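Putative alpha-ketoglutarate-dependent taurine dioxygenase (Burkholderia xenovorans, PDB 5HSX) probably acts as an iron(II)- and 2-oxoglutarate-dependent dioxygenase of the TauD/TfdA family, though its own substrate is not established. Local coordinates at residues 64-69 and 258-263; 137-142 and 287-292. All coordinates share one frame; numbering follows the deposited sequence.

Contact 1: residues 64-69 and 258-263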
loop_
_atom_site.group_PDB
_atom_site.type_symbol
_atom_site.label_atom_id
_atom_site.label_comp_id
_atom_site.label_asym_id
_atom_site.label_seq_id
_atom_site.Cartn_x
_atom_site.Cartn_y
_atom_site.Cartn_z
ATOM N N GLU B 64 7.513 -7.419 19.705
ATOM C CA GLU B 64 8.178 -7.449 21.007
ATOM C C GLU B 64 8.999 -8.725 21.191
ATOM O O GLU B 64 9.014 -9.323 22.269
ATOM C CB GLU B 64 7.170 -7.293 22.151
ATOM C CG GLU B 64 6.402 -5.991 22.143
ATOM C CD GLU B 64 7.299 -4.799 22.374
ATOM O OE1 GLU B 64 7.292 -3.879 21.528
ATOM O OE2 GLU B 64 8.016 -4.785 23.397
ATOM N N GLN B 65 9.694 -9.139 20.137
ATOM C CA GLN B 65 10.588 -10.297 20.169
ATOM C C GLN B 65 12.015 -9.780 19.985
ATOM O O GLN B 65 12.477 -9.582 18.862
ATOM C CB GLN B 65 10.202 -11.304 19.089
ATOM C CG GLN B 65 8.733 -11.711 19.123
ATOM C CD GLN B 65 8.391 -12.546 20.345
ATOM O OE1 GLN B 65 9.237 -13.271 20.871
ATOM N NE2 GLN B 65 7.151 -12.443 20.805
ATOM N N PHE B 66 12.712 -9.557 21.093
ATOM C CA PHE B 66 14.055 -8.982 21.069
ATOM C C PHE B 66 15.056 -10.129 21.121
ATOM O O PHE B 66 15.292 -10.715 22.181
ATOM C CB PHE B 66 14.225 -7.991 22.215
ATOM C CG PHE B 66 13.203 -6.888 22.188
ATOM C CD1 PHE B 66 13.385 -5.781 21.373
ATOM C CD2 PHE B 66 12.037 -6.983 22.935
ATOM C CE1 PHE B 66 12.435 -4.773 21.323
ATOM C CE2 PHE B 66 11.083 -5.983 22.890
ATOM C CZ PHE B 66 11.281 -4.879 22.081
ATOM N N LEU B 67 15.645 -10.446 19.968
ATOM C CA LEU B 67 16.406 -11.675 19.786
ATOM C C LEU B 67 17.890 -11.401 19.567
ATOM O O LEU B 67 18.278 -10.371 19.007
ATOM C CB LEU B 67 15.871 -12.468 18.589
ATOM C CG LEU B 67 14.361 -12.697 18.525
ATOM C CD1 LEU B 67 14.003 -13.491 17.274
ATOM C CD2 LEU B 67 13.879 -13.414 19.788
ATOM N N THR B 68 18.713 -12.347 20.011
ATOM C CA THR B 68 20.095 -12.439 19.572
ATOM C C THR B 68 20.164 -13.122 18.206
ATOM O O THR B 68 19.203 -13.745 17.744
ATOM C CB THR B 68 20.934 -13.232 20.575
ATOM O OG1 THR B 68 20.444 -14.581 20.637
ATOM C CG2 THR B 68 20.886 -12.595 21.969
ATOM N N HIS B 69 21.325 -13.011 17.553
ATOM C CA HIS B 69 21.532 -13.741 16.303
ATOM C C HIS B 69 21.333 -15.237 16.511
ATOM O O HIS B 69 20.737 -15.919 15.667
ATOM C CB HIS B 69 22.936 -13.478 15.746
ATOM C CG HIS B 69 23.143 -12.089 15.227
ATOM N ND1 HIS B 69 22.132 -11.342 14.660
ATOM C CD2 HIS B 69 24.255 -11.316 15.172
ATOM C CE1 HIS B 69 22.609 -10.167 14.290
ATOM N NE2 HIS B 69 23.895 -10.124 14.590
ATOM N N TRP B 258 7.062 -1.288 10.941
ATOM C CA TRP B 258 7.986 -1.946 11.853
ATOM C C TRP B 258 8.070 -1.234 13.194
ATOM O O TRP B 258 7.874 -0.021 13.303
ATOM C CB TRP B 258 9.384 -2.011 11.237
ATOM C CG TRP B 258 9.445 -2.926 10.074
ATOM C CD1 TRP B 258 9.143 -2.629 8.777
ATOM C CD2 TRP B 258 9.813 -4.309 10.098
ATOM N NE1 TRP B 258 9.302 -3.746 7.990
ATOM C CE2 TRP B 258 9.719 -4.787 8.780
ATOM C CE3 TRP B 258 10.222 -5.184 11.109
ATOM C CZ2 TRP B 258 10.012 -6.106 8.443
ATOM C CZ3 TRP B 258 10.520 -6.491 10.774
ATOM C CH2 TRP B 258 10.405 -6.944 9.451
ATOM N N GLN B 259 8.366 -2.016 14.224
ATOM C CA GLN B 259 8.836 -1.515 15.504
ATOM C C GLN B 259 10.049 -2.340 15.898
ATOM O O GLN B 259 10.252 -3.446 15.391
ATOM C CB GLN B 259 7.758 -1.604 16.596
ATOM C CG GLN B 259 6.487 -0.815 16.290
ATOM C CD GLN B 259 5.428 -1.018 17.354
ATOM O OE1 GLN B 259 5.725 -0.998 18.547
ATOM N NE2 GLN B 259 4.187 -1.238 16.926
ATOM N N ALA B 260 10.861 -1.796 16.804
ATOM C CA ALA B 260 11.938 -2.591 17.377
ATOM C C ALA B 260 11.359 -3.871 17.966
ATOM O O ALA B 260 10.313 -3.853 18.619
ATOM C CB ALA B 260 12.682 -1.795 18.456
ATOM N N GLY B 261 12.027 -4.992 17.700
ATOM C CA GLY B 261 11.544 -6.272 18.166
ATOM C C GLY B 261 10.499 -6.922 17.286
ATOM O O GLY B 261 9.984 -7.988 17.649
ATOM N N SER B 262 10.162 -6.328 16.145
ATOM C CA SER B 262 9.198 -6.964 15.258
ATOM C C SER B 262 9.888 -7.989 14.368
ATOM O O SER B 262 11.087 -7.896 14.089
ATOM C CB SER B 262 8.469 -5.928 14.399
ATOM O OG SER B 262 7.671 -5.064 15.206
ATOM N N VAL B 263 9.117 -8.992 13.947
ATOM C CA VAL B 263 9.603 -10.071 13.093
ATOM C C VAL B 263 8.576 -10.297 11.993
ATOM O O VAL B 263 7.372 -10.338 12.262
ATOM C CB VAL B 263 9.836 -11.377 13.887
ATOM C CG1 VAL B 263 10.364 -12.488 12.960
ATOM C CG2 VAL B 263 10.798 -11.142 15.053
HETATM O O HOH W 1 7.994 -5.071 18.047
HETATM O O HOH W 2 5.901 -3.796 19.212
HETATM O O HOH W 3 9.328 -2.002 20.399
HETATM O O HOH W 4 13.073 -8.788 16.424
#

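Contact 2: residues 137-142 and 287-292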
loop_
_atom_site.group_PDB
_atom_site.type_symbol
_atom_site.label_atom_id
_atom_site.label_comp_id
_atom_site.label_asym_id
_atom_site.label_seq_id
_atom_site.Cartn_x
_atom_site.Cartn_y
_atom_site.Cartn_z
ATOM N N ILE B 137 12.943 -14.864 7.277
ATOM C CA ILE B 137 12.578 -14.376 8.600
ATOM C C ILE B 137 13.410 -13.131 8.866
ATOM O O ILE B 137 14.633 -13.220 9.032
ATOM C CB ILE B 137 12.807 -15.435 9.687
ATOM C CG1 ILE B 137 11.936 -16.659 9.400
ATOM C CG2 ILE B 137 12.519 -14.844 11.074
ATOM C CD1 ILE B 137 12.346 -17.882 10.131
ATOM N N LEU B 138 12.751 -11.976 8.914
ATOM C CA LEU B 138 13.406 -10.678 9.018
ATOM C C LEU B 138 13.044 -10.052 10.359
ATOM O O LEU B 138 11.856 -9.897 10.662
ATOM C CB LEU B 138 12.950 -9.782 7.866
ATOM C CG LEU B 138 13.445 -8.343 7.784
ATOM C CD1 LEU B 138 14.952 -8.302 7.606
ATOM C CD2 LEU B 138 12.720 -7.651 6.619
ATOM N N ARG B 139 14.051 -9.684 11.159
ATOM C CA ARG B 139 13.805 -9.079 12.464
ATOM C C ARG B 139 14.355 -7.655 12.522
ATOM O O ARG B 139 15.425 -7.363 11.977
ATOM C CB ARG B 139 14.394 -9.941 13.603
ATOM C CG ARG B 139 15.880 -9.732 13.930
ATOM C CD ARG B 139 16.329 -10.703 15.027
ATOM N NE ARG B 139 17.465 -10.189 15.783
ATOM C CZ ARG B 139 18.740 -10.455 15.511
ATOM N NH1 ARG B 139 19.057 -11.248 14.494
ATOM N NH2 ARG B 139 19.703 -9.925 16.260
ATOM N N GLY B 140 13.612 -6.766 13.179
ATOM C CA GLY B 140 13.990 -5.369 13.287
ATOM C C GLY B 140 14.627 -5.060 14.626
ATOM O O GLY B 140 14.019 -5.271 15.677
ATOM N N VAL B 141 15.858 -4.563 14.583
ATOM C CA VAL B 141 16.620 -4.246 15.789
ATOM C C VAL B 141 16.620 -2.753 16.074
ATOM O O VAL B 141 16.265 -2.324 17.173
ATOM C CB VAL B 141 18.059 -4.793 15.672
ATOM C CG1 VAL B 141 18.914 -4.291 16.837
ATOM C CG2 VAL B 141 18.029 -6.322 15.630
ATOM N N THR B 142 17.028 -1.948 15.096
ATOM C CA THR B 142 16.987 -0.491 15.193
ATOM C C THR B 142 15.977 -0.013 14.161
ATOM O O THR B 142 16.197 -0.164 12.954
ATOM C CB THR B 142 18.364 0.115 14.957
ATOM O OG1 THR B 142 19.296 -0.485 15.865
ATOM C CG2 THR B 142 18.336 1.620 15.188
ATOM N N GLN B 287 18.295 -0.867 11.212
ATOM C CA GLN B 287 19.090 -2.090 11.212
ATOM C C GLN B 287 18.164 -3.277 11.403
ATOM O O GLN B 287 17.478 -3.373 12.426
ATOM C CB GLN B 287 20.155 -2.071 12.313
ATOM C CG GLN B 287 20.980 -3.361 12.385
ATOM C CD GLN B 287 21.948 -3.512 11.221
ATOM O OE1 GLN B 287 22.821 -2.673 11.013
ATOM N NE2 GLN B 287 21.802 -4.589 10.463
ATOM N N LEU B 288 18.146 -4.172 10.422
ATOM C CA LEU B 288 17.411 -5.421 10.517
ATOM C C LEU B 288 18.363 -6.564 10.201
ATOM O O LEU B 288 19.462 -6.357 9.678
ATOM C CB LEU B 288 16.205 -5.444 9.562
ATOM C CG LEU B 288 15.134 -4.360 9.746
ATOM C CD1 LEU B 288 15.461 -3.119 8.929
ATOM C CD2 LEU B 288 13.747 -4.900 9.381
ATOM N N TYR B 289 17.934 -7.779 10.537
ATOM C CA TYR B 289 18.695 -8.980 10.219
ATOM C C TYR B 289 17.747 -10.017 9.654
ATOM O O TYR B 289 16.600 -10.122 10.100
ATOM C CB TYR B 289 19.424 -9.540 11.447
ATOM C CG TYR B 289 20.454 -8.587 11.985
ATOM C CD1 TYR B 289 21.726 -8.512 11.421
ATOM C CD2 TYR B 289 20.150 -7.741 13.043
ATOM C CE1 TYR B 289 22.677 -7.612 11.913
ATOM C CE2 TYR B 289 21.087 -6.851 13.539
ATOM C CZ TYR B 289 22.343 -6.793 12.971
ATOM O OH TYR B 289 23.260 -5.904 13.473
ATOM N N ARG B 290 18.226 -10.771 8.663
ATOM C CA ARG B 290 17.397 -11.716 7.936
ATOM C C ARG B 290 18.068 -13.080 7.915
ATOM O O ARG B 290 19.291 -13.187 7.782
ATOM C CB ARG B 290 17.124 -11.253 6.488
ATOM C CG ARG B 290 16.380 -12.301 5.661
ATOM C CD ARG B 290 15.923 -11.841 4.280
ATOM N NE ARG B 290 16.877 -10.997 3.573
ATOM C CZ ARG B 290 17.953 -11.429 2.921
ATOM N NH1 ARG B 290 18.255 -12.716 2.890
ATOM N NH2 ARG B 290 18.740 -10.564 2.299
ATOM N N THR B 291 17.261 -14.115 8.074
ATOM C CA THR B 291 17.653 -15.475 7.737
ATOM C C THR B 291 16.726 -15.949 6.630
ATOM O O THR B 291 15.615 -15.430 6.472
ATOM C CB THR B 291 17.546 -16.407 8.944
ATOM O OG1 THR B 291 16.199 -16.386 9.432
ATOM C CG2 THR B 291 18.497 -15.967 10.060
ATOM N N THR B 292 17.179 -16.914 5.830
ATOM C CA THR B 292 16.277 -17.476 4.834
ATOM C C THR B 292 16.442 -18.989 4.809
ATOM O O THR B 292 17.480 -19.534 5.202
ATOM C CB THR B 292 16.461 -16.871 3.414
ATOM O OG1 THR B 292 17.531 -17.504 2.723
ATOM C CG2 THR B 292 16.746 -15.367 3.467
#

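Contact 1: residues 64-69 and 258-263
Q65 and G261 join the two loops through one direct hydrogen bond, Q65 N giving its proton to G261 O at 2.8 Å with an N-H...O angle of 160°. In return the CA of G261 makes a CA-H...O contact with Q65 O at 3.5 Å, so backbone meets backbone here. G261 lies in the type II beta turn from Q259 to S262, closed by a bond from S262 N to Q259 O. Its positive phi (84°) is one that glycine adopts easily, and a CB here would run into the F66 ring.

Apolar contact is slight. The F66 ring meets the turn obliquely, its CE1 lying 3.6 Å from G261 CA and 4.1 Å from A260 CB. Separately, V263 CG2 touches Q65 CB at 4.1 Å, while Q65 OE1 turns away to accept a hydrogen bond from L38 N.

Water does much of the remaining polar work. Water 1 accepts from E64 N and donates to A260 O, 2.7 Å away, and also bonds S262 OG, which is hydrogen-bonded to R63 NH1 as well. The E64 chain bends at chi2 (-65°), and its OE1 receives protons from two waters: water 3 also donates to A260 O, whereas water 2 reaches Q259 OE1 weakly. A carboxylate suits this solvent-exposed position, since it can accept from several waters at once.

Strand 59-62 leads into the first loop and helix 69-77 follows it, with T68 as that helix's N-cap. The turn lies between strands 253-256 and 263-267, and V263 begins the latter, pairing with F62 and packing on I137 and R139 of strand 135-140.

Contact 2: residues 137-142 and 287-292
R139 and Y289 form a hydrogen-bonded pair in two antiparallel strands whose axes approach to 4.7 Å at 162°, with a classic beta bulge where V141 and T142 both face Q287. Q287 O accepts from both their amides, at 2.9 Å from V141 N and 3.1 Å from T142 N.

On the face shared by R139 and Y289, Y289 CD2 lies over one face of the R139 guanidinium, toward its rim, while NH2 meets the ring obliquely; the two planes are 22° apart. R139 NH1 comes to 3.5 Å from Y289 CB. Q287 NE2 stands 3.3 Å above one face of the Y289 ring, offset from its centre. V141 CG2 meets the ring edge at CD2, 3.6 Å away, a fit for a small branched side chain. On the other face L138 CD1 packs on L288 CB at 3.7 Å, and L288 CD2 packs on G140 CA at 3.9 Å.

Q287 NE2 also bonds L288 O and S100. The flat arginine combines a ring contact with directed bonds: its positive charge, with NH1 giving protons to ND1 of H69 and H72, would be expected to favour neutral imidazoles.

In the fold
Contacts 1 and 2 lie with centres about 8 Å apart and meet through strand 135-140. G140 O is 2.9 Å from G261 N, and G140 N is 2.9 Å from S262 O, probable hydrogen bonds that tie the turn of 258-263 to the strand pair. At the start of helix 69-77, H69 CE1 packs 3.4 Å from Y289 CD1, edge-to-face. In the mixed sheet, 59-62, 263-267, 135-140 and 287-293 are successive neighbours. Sodium is bound by H123, D125, H273 and N323; the first three match the His-Asp-His facial triad of iron(II)/2-oxoglutarate dioxygenases, so it probably occupies the iron site. Neither contact supplies a ligand; H123 and H273 belong to the second, antiparallel sheet.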